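Local coordinates for protein ATP phosphoribosyltransferase regulatory subunit (Thermotoga maritima, PDB 1USY) that is probably required for the first step of histidine biosynthesis and may allow feedback regulation of ATP phosphoribosyltransferase activity by histidine, at residues 24-27 / 28-32; 95-98 / 99-103; 174-177 / 178-182; 195-198 / 199-203. One frame throughout, in Å; residues are numbered along the deposited sequence.

The four contacts follow one another along a fold related to class II aminoacyl-tRNA synthetases. Contact 1 lies at a subunit interface, and its nearest atoms are about 7 Å from those of contact 2, at the end of a central-sheet strand. Contacts 1 and 3 are on opposite sides of the chain's centre, their own centres about 43 Å apart. In contact 3, I180, from the pocket of the bound histidine, has its side chain about 5 Å from the ligand. Contact 4 touches contact 3: R175 NE forms a salt bridge with D196 OD1 at 2.8 Å, joining helix 174-185 to the loop before helix 199-215. Contacts 2 and 4 approach to about 5 Å at their nearest atoms without touching.

Contact 1: 24-27 / 28-32; sequences FFVP and ALEKA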
ATOM      1  N   PHE B  24      -5.343 -24.885  17.962  1.00 20.71           N
ATOM      2  CA  PHE B  24      -5.386 -23.428  17.909  1.00 19.34           C
ATOM      3  C   PHE B  24      -5.137 -23.033  16.465  1.00 17.56           C
ATOM      4  O   PHE B  24      -4.005 -23.067  16.024  1.00 19.89           O
ATOM      5  CB  PHE B  24      -4.320 -22.844  18.841  1.00 18.75           C
ATOM      6  CG  PHE B  24      -4.211 -21.360  18.774  1.00 20.41           C
ATOM      7  CD1 PHE B  24      -5.021 -20.564  19.558  1.00 25.47           C
ATOM      8  CD2 PHE B  24      -3.299 -20.748  17.924  1.00 20.93           C
ATOM      9  CE1 PHE B  24      -4.928 -19.156  19.493  1.00 24.72           C
ATOM     10  CE2 PHE B  24      -3.196 -19.365  17.841  1.00 23.26           C
ATOM     11  CZ  PHE B  24      -4.005 -18.566  18.632  1.00 21.20           C
ATOM     12  N   PHE B  25      -6.203 -22.708  15.730  1.00 19.85           N
ATOM     13  CA  PHE B  25      -6.114 -22.305  14.317  1.00 15.34           C
ATOM     14  C   PHE B  25      -6.686 -20.930  14.107  1.00 15.22           C
ATOM     15  O   PHE B  25      -7.857 -20.706  14.395  1.00 17.45           O
ATOM     16  CB  PHE B  25      -6.871 -23.275  13.421  1.00 15.73           C
ATOM     17  CG  PHE B  25      -6.158 -24.568  13.192  1.00 16.89           C
ATOM     18  CD1 PHE B  25      -6.119 -25.537  14.184  1.00 16.09           C
ATOM     19  CD2 PHE B  25      -5.516 -24.812  11.987  1.00 12.67           C
ATOM     20  CE1 PHE B  25      -5.447 -26.759  13.985  1.00 15.28           C
ATOM     21  CE2 PHE B  25      -4.846 -26.010  11.776  1.00 12.90           C
ATOM     22  CZ  PHE B  25      -4.828 -27.010  12.807  1.00  9.44           C
ATOM     23  N   VAL B  26      -5.854 -20.026  13.587  1.00 17.54           N
ATOM     24  CA  VAL B  26      -6.221 -18.640  13.330  1.00 17.74           C
ATOM     25  C   VAL B  26      -5.730 -18.128  11.974  1.00 18.17           C
ATOM     26  O   VAL B  26      -4.798 -18.663  11.402  1.00 18.74           O
ATOM     27  CB  VAL B  26      -5.683 -17.667  14.422  1.00 22.77           C
ATOM     28  CG1 VAL B  26      -6.235 -18.012  15.756  1.00 21.17           C
ATOM     29  CG2 VAL B  26      -4.159 -17.662  14.461  1.00 23.47           C
ATOM     30  N   PRO B  27      -6.395 -17.097  11.448  1.00 14.51           N
ATOM     31  CA  PRO B  27      -5.960 -16.432  10.223  1.00 11.51           C
ATOM     32  C   PRO B  27      -4.548 -15.956  10.264  1.00 16.42           C
ATOM     33  O   PRO B  27      -4.137 -15.425  11.275  1.00 24.27           O
ATOM     34  CB  PRO B  27      -6.878 -15.211  10.164  1.00  9.00           C
ATOM     35  CG  PRO B  27      -8.117 -15.675  10.789  1.00 10.94           C
ATOM     36  CD  PRO B  27      -7.671 -16.555  11.940  1.00  5.41           C
ATOM     37  N   ALA B  28      -3.825 -16.122   9.158  1.00 22.84           N
ATOM     38  CA  ALA B  28      -2.483 -15.578   8.983  1.00 20.63           C
ATOM     39  C   ALA B  28      -2.412 -14.037   9.158  1.00 22.28           C
ATOM     40  O   ALA B  28      -1.471 -13.511   9.753  1.00 20.96           O
ATOM     41  CB  ALA B  28      -1.960 -15.981   7.607  1.00 18.94           C
ATOM     42  N   LEU B  29      -3.390 -13.331   8.619  1.00 19.01           N
ATOM     43  CA  LEU B  29      -3.443 -11.883   8.727  1.00 25.66           C
ATOM     44  C   LEU B  29      -4.261 -11.485   9.954  1.00 27.98           C
ATOM     45  O   LEU B  29      -5.257 -12.122  10.259  1.00 30.36           O
ATOM     46  CB  LEU B  29      -4.061 -11.277   7.457  1.00 20.21           C
ATOM     47  CG  LEU B  29      -3.049 -10.996   6.351  1.00 23.84           C
ATOM     48  CD1 LEU B  29      -3.702 -10.308   5.175  1.00 24.26           C
ATOM     49  CD2 LEU B  29      -1.894 -10.154   6.859  1.00 26.44           C
ATOM     50  N   GLU B  30      -3.822 -10.444  10.653  1.00 27.50           N
ATOM     51  CA  GLU B  30      -4.541  -9.897  11.800  1.00 29.61           C
ATOM     52  C   GLU B  30      -4.461  -8.362  11.777  1.00 30.00           C
ATOM     53  O   GLU B  30      -3.373  -7.790  11.735  1.00 31.86           O
ATOM     54  CB  GLU B  30      -3.965 -10.456  13.102  1.00 34.13           C
ATOM     55  CG  GLU B  30      -4.622 -11.763  13.542  1.00 42.94           C
ATOM     56  CD  GLU B  30      -3.908 -12.458  14.691  1.00 43.94           C
ATOM     57  OE1 GLU B  30      -3.114 -11.800  15.400  1.00 49.61           O
ATOM     58  OE2 GLU B  30      -4.141 -13.671  14.880  1.00 42.93           O
ATOM     59  N   LYS B  31      -5.622  -7.712  11.752  1.00 32.46           N
ATOM     60  CA  LYS B  31      -5.762  -6.248  11.771  1.00 32.61           C
ATOM     61  C   LYS B  31      -4.932  -5.603  12.873  1.00 35.03           C
ATOM     62  O   LYS B  31      -5.116  -5.931  14.044  1.00 39.25           O
ATOM     63  CB  LYS B  31      -7.231  -5.891  11.999  1.00 30.60           C
ATOM     64  CG  LYS B  31      -7.647  -4.561  11.418  1.00 36.77           C
ATOM     65  CD  LYS B  31      -9.141  -4.438  11.368  1.00 38.06           C
ATOM     66  CE  LYS B  31      -9.546  -2.999  11.288  1.00 40.63           C
ATOM     67  NZ  LYS B  31      -8.357  -2.100  11.352  1.00 44.15           N
ATOM     68  N   ALA B  32      -4.013  -4.709  12.500  1.00 37.58           N
ATOM     69  CA  ALA B  32      -3.221  -3.921  13.471  1.00 37.24           C
ATOM     70  C   ALA B  32      -3.678  -2.451  13.544  1.00 38.26           C
ATOM     71  O   ALA B  32      -4.288  -1.922  12.607  1.00 30.93           O
ATOM     72  CB  ALA B  32      -1.720  -3.999  13.161  1.00 33.66           C
TER
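V26 and E30 meet where the loop after strand 22-23 enters strand 29-32, a region whose sequence and position at a subunit interface are consistent with motif 1 of class II synthetases, P27 matching its proline. CG2 of V26 takes the crowded position between backbone N and carbonyl carbon (chi1 -61°), and from there it faces the E30 carboxylate, CG2 to OE2 4.0 Å. The two side chains cross obliquely. Beyond CG the E30 chain is extended, which carries OE2 back along the loop until it also lies 4.0 Å from P27 O. No hydrogen bond joins the two segments here; E30 OE2 is bonded instead to H61 NE2, which helps hold the carboxylate beside the valine methyl.

The turn itself is made at A28, whose backbone is helical (phi -57°, psi -42°) between the extended P27 and L29. It folds the chain enough to bring P27 CB within 3.5 Å of L29 O, so the proline ring lies against the start of the strand.

Across the interface, A28 N is hydrogen-bonded to Y80 OH of the second subunit, and P27 packs on T274 of that subunit. Within the chain, V26 and E30 both face H61 of helix 54-63, while backbone bonds from A28 to R51 and from E30 to S49 bring the chain alongside strand 47-50 in the small antiparallel sheet.

Contact 2: 95-98 / 99-103; sequences LEKV and PRNSL
V98 and P99 form the close-packed part of this contact, at the end of strand 86-98, which with strand 71-83 makes an antiparallel hairpin consistent with motif 2 of class II synthetases. The peptide bond between the two residues is cis, which brings their CA atoms close together and kinks the chain at the end of the strand. V98 places CG1 anti to its backbone nitrogen (chi1 -176°), which lays this methyl against the proline backbone, 3.6 Å from P99 N and 3.8 Å from P99 CA. V98 is buried and also packs on R62 of helix 54-63, while the P99 ring reaches Q70. The stem of K97 belongs to this close part too: its chain bends at chi2 (111°) and curls past the proline carbonyl, with CG 3.7 Å and CE 3.1 Å from P99 O, methylenes beside the carbonyl oxygen.

K97 pairs through its backbone with V264 before the kink and R100 with K262 after it, so pairing with the neighbouring strand resumes. The segment then leads to helix 103-120, where the carboxylate of D105 accepts a hydrogen bond from N101 N and a weak one from S102 N.

The looser side is made by the ammonium end of K97 and the exposed N101. The ammonium has D105 as a long, weak ion-pair partner. The side chains of K97 and N101 cross at about a right angle, and their polar ends stay apart, NZ of K97 lying 4.1 Å from OD1 of N101.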
ATOM      1  N   LEU B  95       3.585 -26.278  20.180  1.00 16.54           N
ATOM      2  CA  LEU B  95       2.853 -26.345  21.431  1.00 14.24           C
ATOM      3  C   LEU B  95       3.110 -25.059  22.168  1.00 17.19           C
ATOM      4  O   LEU B  95       4.077 -24.352  21.912  1.00 20.85           O
ATOM      5  CB  LEU B  95       3.296 -27.519  22.294  1.00  8.98           C
ATOM      6  CG  LEU B  95       3.463 -28.885  21.645  1.00 17.82           C
ATOM      7  CD1 LEU B  95       4.244 -29.874  22.564  1.00 17.64           C
ATOM      8  CD2 LEU B  95       2.097 -29.437  21.244  1.00 15.26           C
ATOM      9  N   GLU B  96       2.229 -24.774  23.108  1.00 22.33           N
ATOM     10  CA  GLU B  96       2.296 -23.584  23.913  1.00 24.80           C
ATOM     11  C   GLU B  96       1.514 -23.875  25.207  1.00 23.37           C
ATOM     12  O   GLU B  96       0.320 -24.175  25.151  1.00 27.80           O
ATOM     13  CB  GLU B  96       1.671 -22.462  23.101  1.00 25.19           C
ATOM     14  CG  GLU B  96       2.381 -21.136  23.184  1.00 36.03           C
ATOM     15  CD  GLU B  96       3.835 -21.199  22.776  1.00 41.31           C
ATOM     16  OE1 GLU B  96       4.671 -21.051  23.680  1.00 44.87           O
ATOM     17  OE2 GLU B  96       4.149 -21.347  21.566  1.00 47.85           O
ATOM     18  N   LYS B  97       2.196 -23.859  26.357  1.00 22.96           N
ATOM     19  CA  LYS B  97       1.531 -23.926  27.677  1.00 19.57           C
ATOM     20  C   LYS B  97       1.807 -22.672  28.529  1.00 20.04           C
ATOM     21  O   LYS B  97       2.937 -22.397  28.912  1.00 24.67           O
ATOM     22  CB  LYS B  97       1.919 -25.185  28.437  1.00 15.66           C
ATOM     23  CG  LYS B  97       1.658 -25.111  29.919  1.00 18.45           C
ATOM     24  CD  LYS B  97       0.534 -26.008  30.423  1.00 24.83           C
ATOM     25  CE  LYS B  97       0.370 -25.772  31.951  1.00 26.88           C
ATOM     26  NZ  LYS B  97      -0.637 -26.585  32.646  1.00 25.85           N
ATOM     27  N   VAL B  98       0.770 -21.889  28.779  1.00 23.88           N
ATOM     28  CA  VAL B  98       0.887 -20.704  29.613  1.00 23.96           C
ATOM     29  C   VAL B  98      -0.278 -20.757  30.577  1.00 27.68           C
ATOM     30  O   VAL B  98      -1.431 -20.677  30.129  1.00 24.58           O
ATOM     31  CB  VAL B  98       0.737 -19.388  28.814  1.00 23.51           C
ATOM     32  CG1 VAL B  98       0.957 -18.178  29.718  1.00 24.67           C
ATOM     33  CG2 VAL B  98       1.661 -19.355  27.607  1.00 25.29           C
ATOM     34  N   PRO B  99      -0.010 -20.849  31.881  1.00 27.26           N
ATOM     35  CA  PRO B  99       1.309 -20.709  32.494  1.00 25.86           C
ATOM     36  C   PRO B  99       2.035 -22.025  32.759  1.00 26.97           C
ATOM     37  O   PRO B  99       1.413 -23.066  33.002  1.00 29.94           O
ATOM     38  CB  PRO B  99       1.001 -20.027  33.831  1.00 27.38           C
ATOM     39  CG  PRO B  99      -0.525 -19.976  33.921  1.00 28.44           C
ATOM     40  CD  PRO B  99      -1.052 -20.976  32.915  1.00 30.93           C
ATOM     41  N   ARG B 100       3.361 -21.942  32.701  1.00 28.02           N
ATOM     42  CA  ARG B 100       4.253 -23.002  33.119  1.00 29.80           C
ATOM     43  C   ARG B 100       4.241 -23.003  34.623  1.00 29.87           C
ATOM     44  O   ARG B 100       4.618 -22.019  35.255  1.00 31.61           O
ATOM     45  CB  ARG B 100       5.668 -22.732  32.608  1.00 32.42           C
ATOM     46  CG  ARG B 100       6.760 -23.576  33.254  1.00 38.65           C
ATOM     47  CD  ARG B 100       8.157 -23.276  32.746  1.00 43.13           C
ATOM     48  NE  ARG B 100       8.857 -22.280  33.567  1.00 48.44           N
ATOM     49  CZ  ARG B 100       9.014 -21.000  33.232  1.00 47.78           C
ATOM     50  NH1 ARG B 100       8.522 -20.529  32.091  1.00 46.82           N
ATOM     51  NH2 ARG B 100       9.672 -20.179  34.039  1.00 49.18           N
ATOM     52  N   ASN B 101       3.773 -24.094  35.203  1.00 31.10           N
ATOM     53  CA  ASN B 101       3.667 -24.174  36.660  1.00 31.37           C
ATOM     54  C   ASN B 101       4.901 -24.854  37.275  1.00 31.22           C
ATOM     55  O   ASN B 101       5.249 -24.611  38.437  1.00 24.89           O
ATOM     56  CB  ASN B 101       2.344 -24.855  37.089  1.00 29.48           C
ATOM     57  CG  ASN B 101       1.109 -24.016  36.742  1.00 32.02           C
ATOM     58  OD1 ASN B 101       0.217 -24.480  36.024  1.00 27.07           O
ATOM     59  ND2 ASN B 101       1.054 -22.774  37.255  1.00 33.73           N
ATOM     60  N   SER B 102       5.575 -25.675  36.472  1.00 28.58           N
ATOM     61  CA  SER B 102       6.721 -26.416  36.947  1.00 31.06           C
ATOM     62  C   SER B 102       7.581 -26.860  35.763  1.00 30.64           C
ATOM     63  O   SER B 102       7.168 -26.754  34.607  1.00 28.42           O
ATOM     64  CB  SER B 102       6.251 -27.633  37.746  1.00 30.53           C
ATOM     65  OG  SER B 102       5.188 -28.286  37.065  1.00 40.03           O
ATOM     66  N   LEU B 103       8.776 -27.362  36.060  1.00 29.08           N
ATOM     67  CA  LEU B 103       9.615 -27.978  35.045  1.00 30.43           C
ATOM     68  C   LEU B 103       8.842 -29.084  34.316  1.00 30.56           C
ATOM     69  O   LEU B 103       8.989 -29.241  33.089  1.00 30.33           O
ATOM     70  CB  LEU B 103      10.877 -28.560  35.685  1.00 30.64           C
ATOM     71  CG  LEU B 103      12.223 -28.419  34.973  1.00 29.82           C
ATOM     72  CD1 LEU B 103      13.121 -29.510  35.522  1.00 29.27           C
ATOM     73  CD2 LEU B 103      12.107 -28.507  33.466  1.00 29.15           C
TER

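Contact 3: 174-177 / 178-182; sequences SRVE and KIIED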
ATOM      1  N   SER B 174      38.242 -16.578  31.780  1.00 29.01           N
ATOM      2  CA  SER B 174      38.473 -18.034  31.809  1.00 29.70           C
ATOM      3  C   SER B 174      37.205 -18.904  31.955  1.00 30.40           C
ATOM      4  O   SER B 174      37.096 -19.976  31.337  1.00 31.68           O
ATOM      5  CB  SER B 174      39.462 -18.404  32.924  1.00 26.98           C
ATOM      6  OG  SER B 174      38.779 -18.454  34.150  1.00 31.63           O
ATOM      7  N   ARG B 175      36.248 -18.465  32.771  1.00 29.06           N
ATOM      8  CA  ARG B 175      34.987 -19.195  32.821  1.00 30.14           C
ATOM      9  C   ARG B 175      34.092 -18.939  31.612  1.00 30.72           C
ATOM     10  O   ARG B 175      33.198 -19.756  31.328  1.00 33.99           O
ATOM     11  CB  ARG B 175      34.221 -18.994  34.141  1.00 31.88           C
ATOM     12  CG  ARG B 175      34.364 -17.650  34.825  1.00 36.01           C
ATOM     13  CD  ARG B 175      33.797 -17.621  36.263  1.00 35.10           C
ATOM     14  NE  ARG B 175      32.562 -18.394  36.380  1.00 37.69           N
ATOM     15  CZ  ARG B 175      31.343 -17.902  36.590  1.00 34.26           C
ATOM     16  NH1 ARG B 175      31.131 -16.595  36.750  1.00 31.38           N
ATOM     17  NH2 ARG B 175      30.317 -18.731  36.649  1.00 36.09           N
ATOM     18  N   VAL B 176      34.338 -17.845  30.870  1.00 26.86           N
ATOM     19  CA  VAL B 176      33.681 -17.649  29.576  1.00 18.51           C
ATOM     20  C   VAL B 176      34.287 -18.656  28.588  1.00 20.32           C
ATOM     21  O   VAL B 176      33.580 -19.382  27.888  1.00 16.51           O
ATOM     22  CB  VAL B 176      33.866 -16.230  29.017  1.00 18.18           C
ATOM     23  CG1 VAL B 176      33.240 -16.126  27.632  1.00  7.33           C
ATOM     24  CG2 VAL B 176      33.251 -15.181  29.938  1.00 14.80           C
ATOM     25  N   GLU B 177      35.611 -18.715  28.572  1.00 20.75           N
ATOM     26  CA  GLU B 177      36.329 -19.638  27.699  1.00 24.83           C
ATOM     27  C   GLU B 177      35.904 -21.101  27.942  1.00 27.44           C
ATOM     28  O   GLU B 177      35.887 -21.904  27.010  1.00 25.75           O
ATOM     29  CB  GLU B 177      37.842 -19.486  27.901  1.00 26.55           C
ATOM     30  CG  GLU B 177      38.382 -18.114  27.476  1.00 27.12           C
ATOM     31  CD  GLU B 177      39.724 -17.758  28.103  1.00 29.76           C
ATOM     32  OE1 GLU B 177      40.118 -18.404  29.111  1.00 25.07           O
ATOM     33  OE2 GLU B 177      40.387 -16.810  27.602  1.00 32.27           O
ATOM     34  N   LYS B 178      35.539 -21.425  29.186  1.00 24.07           N
ATOM     35  CA  LYS B 178      35.222 -22.799  29.549  1.00 27.36           C
ATOM     36  C   LYS B 178      33.843 -23.194  29.009  1.00 28.79           C
ATOM     37  O   LYS B 178      33.672 -24.282  28.424  1.00 26.12           O
ATOM     38  CB  LYS B 178      35.335 -23.007  31.061  1.00 32.83           C
ATOM     39  CG  LYS B 178      35.574 -24.439  31.497  1.00 36.35           C
ATOM     40  CD  LYS B 178      34.548 -24.849  32.563  1.00 47.29           C
ATOM     41  CE  LYS B 178      34.577 -26.354  32.853  1.00 47.68           C
ATOM     42  NZ  LYS B 178      33.200 -26.882  33.026  1.00 50.15           N
ATOM     43  N   ILE B 179      32.886 -22.289  29.174  1.00 24.01           N
ATOM     44  CA  ILE B 179      31.555 -22.433  28.588  1.00 23.89           C
ATOM     45  C   ILE B 179      31.620 -22.733  27.069  1.00 19.47           C
ATOM     46  O   ILE B 179      31.038 -23.708  26.589  1.00 25.63           O
ATOM     47  CB  ILE B 179      30.748 -21.154  28.916  1.00 24.55           C
ATOM     48  CG1 ILE B 179      30.152 -21.293  30.313  1.00 25.91           C
ATOM     49  CG2 ILE B 179      29.688 -20.849  27.875  1.00 24.09           C
ATOM     50  CD1 ILE B 179      28.688 -21.540  30.310  1.00 30.36           C
ATOM     51  N   ILE B 180      32.354 -21.914  26.329  1.00 14.27           N
ATOM     52  CA  ILE B 180      32.535 -22.140  24.898  1.00 18.80           C
ATOM     53  C   ILE B 180      33.170 -23.528  24.650  1.00 20.52           C
ATOM     54  O   ILE B 180      32.547 -24.396  24.052  1.00 23.82           O
ATOM     55  CB  ILE B 180      33.383 -21.017  24.291  1.00  8.37           C
ATOM     56  CG1 ILE B 180      32.654 -19.689  24.452  1.00 15.53           C
ATOM     57  CG2 ILE B 180      33.649 -21.282  22.848  1.00 13.37           C
ATOM     58  CD1 ILE B 180      33.469 -18.472  24.050  1.00 11.10           C
ATOM     59  N   GLU B 181      34.391 -23.720  25.132  1.00 16.06           N
ATOM     60  CA  GLU B 181      35.100 -24.997  25.007  1.00 20.59           C
ATOM     61  C   GLU B 181      34.236 -26.245  25.425  1.00 18.57           C
ATOM     62  O   GLU B 181      34.312 -27.303  24.814  1.00 14.04           O
ATOM     63  CB  GLU B 181      36.409 -24.935  25.813  1.00 15.09           C
ATOM     64  CG  GLU B 181      37.508 -24.123  25.156  1.00 25.48           C
ATOM     65  CD  GLU B 181      38.823 -24.230  25.893  1.00 31.53           C
ATOM     66  OE1 GLU B 181      39.001 -23.516  26.906  1.00 42.98           O
ATOM     67  OE2 GLU B 181      39.686 -25.039  25.479  1.00 39.76           O
ATOM     68  N   ASP B 182      33.411 -26.097  26.447  1.00 14.78           N
ATOM     69  CA  ASP B 182      32.514 -27.168  26.843  1.00 17.21           C
ATOM     70  C   ASP B 182      31.547 -27.480  25.747  1.00 15.78           C
ATOM     71  O   ASP B 182      31.289 -28.665  25.458  1.00 18.93           O
ATOM     72  CB  ASP B 182      31.747 -26.808  28.111  1.00 13.81           C
ATOM     73  CG  ASP B 182      32.558 -27.075  29.361  1.00 24.45           C
ATOM     74  OD1 ASP B 182      32.102 -26.673  30.465  1.00 30.49           O
ATOM     75  OD2 ASP B 182      33.682 -27.672  29.315  1.00 19.06           O
TER
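E177 meets E181 one turn further along helix 174-185, and with K178 and V176 it carries most of this contact between successive turns. E177 O receives E181 N at 3.0 Å. The E181 side chain lies along the same oxygen: with CG anti to the carbonyl carbon and beside the backbone N (chi1 -76°), both CB and CG of E181 come within 3.3 Å of E177 O. An alanine here lacks CG and the carboxylate, and would probably lose the methylene packed on E177 O together with one of the acids crowded near E177.

K178 is tied backward and forward. Its backbone N makes a weak bond to S174 O, and its CB rests near that oxygen. The side chain turns the other way, bending at chi2 and chi4 until NZ forms a salt bridge with D182 OD1 at 2.8 Å on the syn lone pair, an i to i+4 pair along the helix.

On the buried face V176 CG1 meets I180 CD1 at 4.3 Å, and I180 N bonds to V176 O at 3.2 Å. Both side chains pack on I162 of helix 159-168, and I180 lines the pocket of the bound histidine.

The charges are unevenly matched. K178 probably balances D182, but E177 OE1 is 5.7 Å from E181 OE1, and E177 OE2 lies close to the carboxylate of E163, which may raise the pKa of one of these acids.

Contact 4: 195-198 / 199-203; sequences MDLP and LSVRE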
ATOM      1  N   MET B 195      30.656 -28.649  35.732  1.00 48.08           N
ATOM      2  CA  MET B 195      30.416 -27.262  35.330  1.00 41.65           C
ATOM      3  C   MET B 195      30.119 -26.362  36.532  1.00 41.69           C
ATOM      4  O   MET B 195      29.384 -26.752  37.438  1.00 42.90           O
ATOM      5  CB  MET B 195      29.294 -27.182  34.300  1.00 38.62           C
ATOM      6  CG  MET B 195      29.566 -27.938  32.990  1.00 35.36           C
ATOM      7  SD  MET B 195      28.530 -27.436  31.607  1.00 32.03           S
ATOM      8  CE  MET B 195      27.960 -28.991  31.029  1.00 39.58           C
ATOM      9  N   ASP B 196      30.739 -25.178  36.532  1.00 38.32           N
ATOM     10  CA  ASP B 196      30.480 -24.105  37.482  1.00 34.03           C
ATOM     11  C   ASP B 196      29.223 -23.402  37.008  1.00 34.87           C
ATOM     12  O   ASP B 196      29.263 -22.672  36.004  1.00 38.12           O
ATOM     13  CB  ASP B 196      31.670 -23.134  37.499  1.00 36.07           C
ATOM     14  CG  ASP B 196      31.358 -21.781  38.178  1.00 38.68           C
ATOM     15  OD1 ASP B 196      32.031 -20.778  37.825  1.00 38.08           O
ATOM     16  OD2 ASP B 196      30.487 -21.615  39.076  1.00 35.59           O
ATOM     17  N   LEU B 197      28.111 -23.632  37.715  1.00 31.52           N
ATOM     18  CA  LEU B 197      26.796 -23.175  37.270  1.00 28.41           C
ATOM     19  C   LEU B 197      25.867 -22.862  38.428  1.00 28.06           C
ATOM     20  O   LEU B 197      25.819 -23.617  39.393  1.00 29.98           O
ATOM     21  CB  LEU B 197      26.139 -24.251  36.402  1.00 30.48           C
ATOM     22  CG  LEU B 197      26.542 -24.399  34.931  1.00 27.57           C
ATOM     23  CD1 LEU B 197      25.700 -25.494  34.314  1.00 27.85           C
ATOM     24  CD2 LEU B 197      26.393 -23.111  34.132  1.00 26.74           C
ATOM     25  N   PRO B 198      25.132 -21.747  38.354  1.00 26.69           N
ATOM     26  CA  PRO B 198      24.105 -21.434  39.353  1.00 24.62           C
ATOM     27  C   PRO B 198      23.184 -22.633  39.607  1.00 23.37           C
ATOM     28  O   PRO B 198      22.727 -23.276  38.657  1.00 25.10           O
ATOM     29  CB  PRO B 198      23.342 -20.271  38.731  1.00 21.59           C
ATOM     30  CG  PRO B 198      24.257 -19.675  37.766  1.00 23.66           C
ATOM     31  CD  PRO B 198      25.249 -20.700  37.327  1.00 26.57           C
ATOM     32  N   LEU B 199      22.944 -22.915  40.884  1.00 22.09           N
ATOM     33  CA  LEU B 199      22.318 -24.156  41.333  1.00 22.56           C
ATOM     34  C   LEU B 199      21.050 -24.498  40.569  1.00 22.50           C
ATOM     35  O   LEU B 199      20.959 -25.564  39.961  1.00 17.97           O
ATOM     36  CB  LEU B 199      22.048 -24.096  42.840  1.00 24.23           C
ATOM     37  CG  LEU B 199      21.207 -25.197  43.489  1.00 27.38           C
ATOM     38  CD1 LEU B 199      22.055 -26.450  43.693  1.00 30.96           C
ATOM     39  CD2 LEU B 199      20.575 -24.721  44.829  1.00 25.50           C
ATOM     40  N   SER B 200      20.083 -23.585  40.600  1.00 24.81           N
ATOM     41  CA  SER B 200      18.807 -23.775  39.906  1.00 25.27           C
ATOM     42  C   SER B 200      18.978 -24.049  38.404  1.00 21.22           C
ATOM     43  O   SER B 200      18.235 -24.849  37.840  1.00 20.29           O
ATOM     44  CB  SER B 200      17.898 -22.577  40.129  1.00 25.11           C
ATOM     45  OG  SER B 200      18.534 -21.410  39.653  1.00 32.15           O
ATOM     46  N   VAL B 201      19.957 -23.409  37.771  1.00 19.85           N
ATOM     47  CA  VAL B 201      20.283 -23.681  36.359  1.00 22.10           C
ATOM     48  C   VAL B 201      20.691 -25.158  36.183  1.00 20.09           C
ATOM     49  O   VAL B 201      20.145 -25.882  35.328  1.00 16.22           O
ATOM     50  CB  VAL B 201      21.379 -22.697  35.853  1.00 21.05           C
ATOM     51  CG1 VAL B 201      21.936 -23.079  34.497  1.00 21.25           C
ATOM     52  CG2 VAL B 201      20.824 -21.285  35.815  1.00 22.20           C
ATOM     53  N   ARG B 202      21.609 -25.597  37.035  1.00 18.45           N
ATOM     54  CA  ARG B 202      22.109 -26.974  37.019  1.00 24.75           C
ATOM     55  C   ARG B 202      21.024 -28.053  37.267  1.00 25.20           C
ATOM     56  O   ARG B 202      21.003 -29.063  36.565  1.00 28.49           O
ATOM     57  CB  ARG B 202      23.277 -27.118  38.003  1.00 27.38           C
ATOM     58  CG  ARG B 202      24.154 -28.382  37.812  1.00 32.02           C
ATOM     59  CD  ARG B 202      24.869 -28.822  39.098  1.00 31.25           C
ATOM     60  NE  ARG B 202      25.582 -27.706  39.732  1.00 28.43           N
ATOM     61  CZ  ARG B 202      26.728 -27.198  39.265  1.00 26.71           C
ATOM     62  NH1 ARG B 202      27.295 -27.701  38.176  1.00 14.73           N
ATOM     63  NH2 ARG B 202      27.310 -26.179  39.877  1.00 27.03           N
ATOM     64  N   GLU B 203      20.129 -27.840  38.233  1.00 25.25           N
ATOM     65  CA  GLU B 203      19.006 -28.761  38.473  1.00 29.32           C
ATOM     66  C   GLU B 203      18.082 -28.885  37.260  1.00 29.18           C
ATOM     67  O   GLU B 203      17.608 -29.983  36.912  1.00 28.41           O
ATOM     68  CB  GLU B 203      18.167 -28.328  39.674  1.00 32.27           C
ATOM     69  CG  GLU B 203      18.931 -27.653  40.785  1.00 44.38           C
ATOM     70  CD  GLU B 203      19.882 -28.605  41.483  1.00 54.37           C
ATOM     71  OE1 GLU B 203      21.108 -28.504  41.230  1.00 59.39           O
ATOM     72  OE2 GLU B 203      19.408 -29.455  42.287  1.00 58.75           O
TER
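M195 O is gripped by both terminal nitrogens of R202, at the N-terminus of helix 199-215 with P198 as N-cap. NH1 is straight on to the oxygen, but its modelled 2.4 Å is too short to be taken literally; NH2 adds a weak, bent bond at 3.3 Å. The oxygen sits at the guanidinium edge, near its plane. The arginine reaches it because its chain bends at chi3 (-50°), turning the head back over the loop that leads into the helix. L197 CB lies over one face of the group, 3.8 Å above the plane and offset toward the rim, and NH1 has a further hydrogen bond to L192 O. An alanine in place of R202 would be likely to leave M195 O and L192 O without these donors and the loop less firmly tied to the helix.

P198 O starts the helix, accepting R202 N at 3.0 Å. M195 and D196 lead toward helix 174-185, where M195 packs on K178 and D182, and D196 has R175 as its partner. Beneath the first turn, apolar groups close the corner: L197 CD2 approaches V201 CG1, and P198 CB meets V201 CG2 at 4.0 Å.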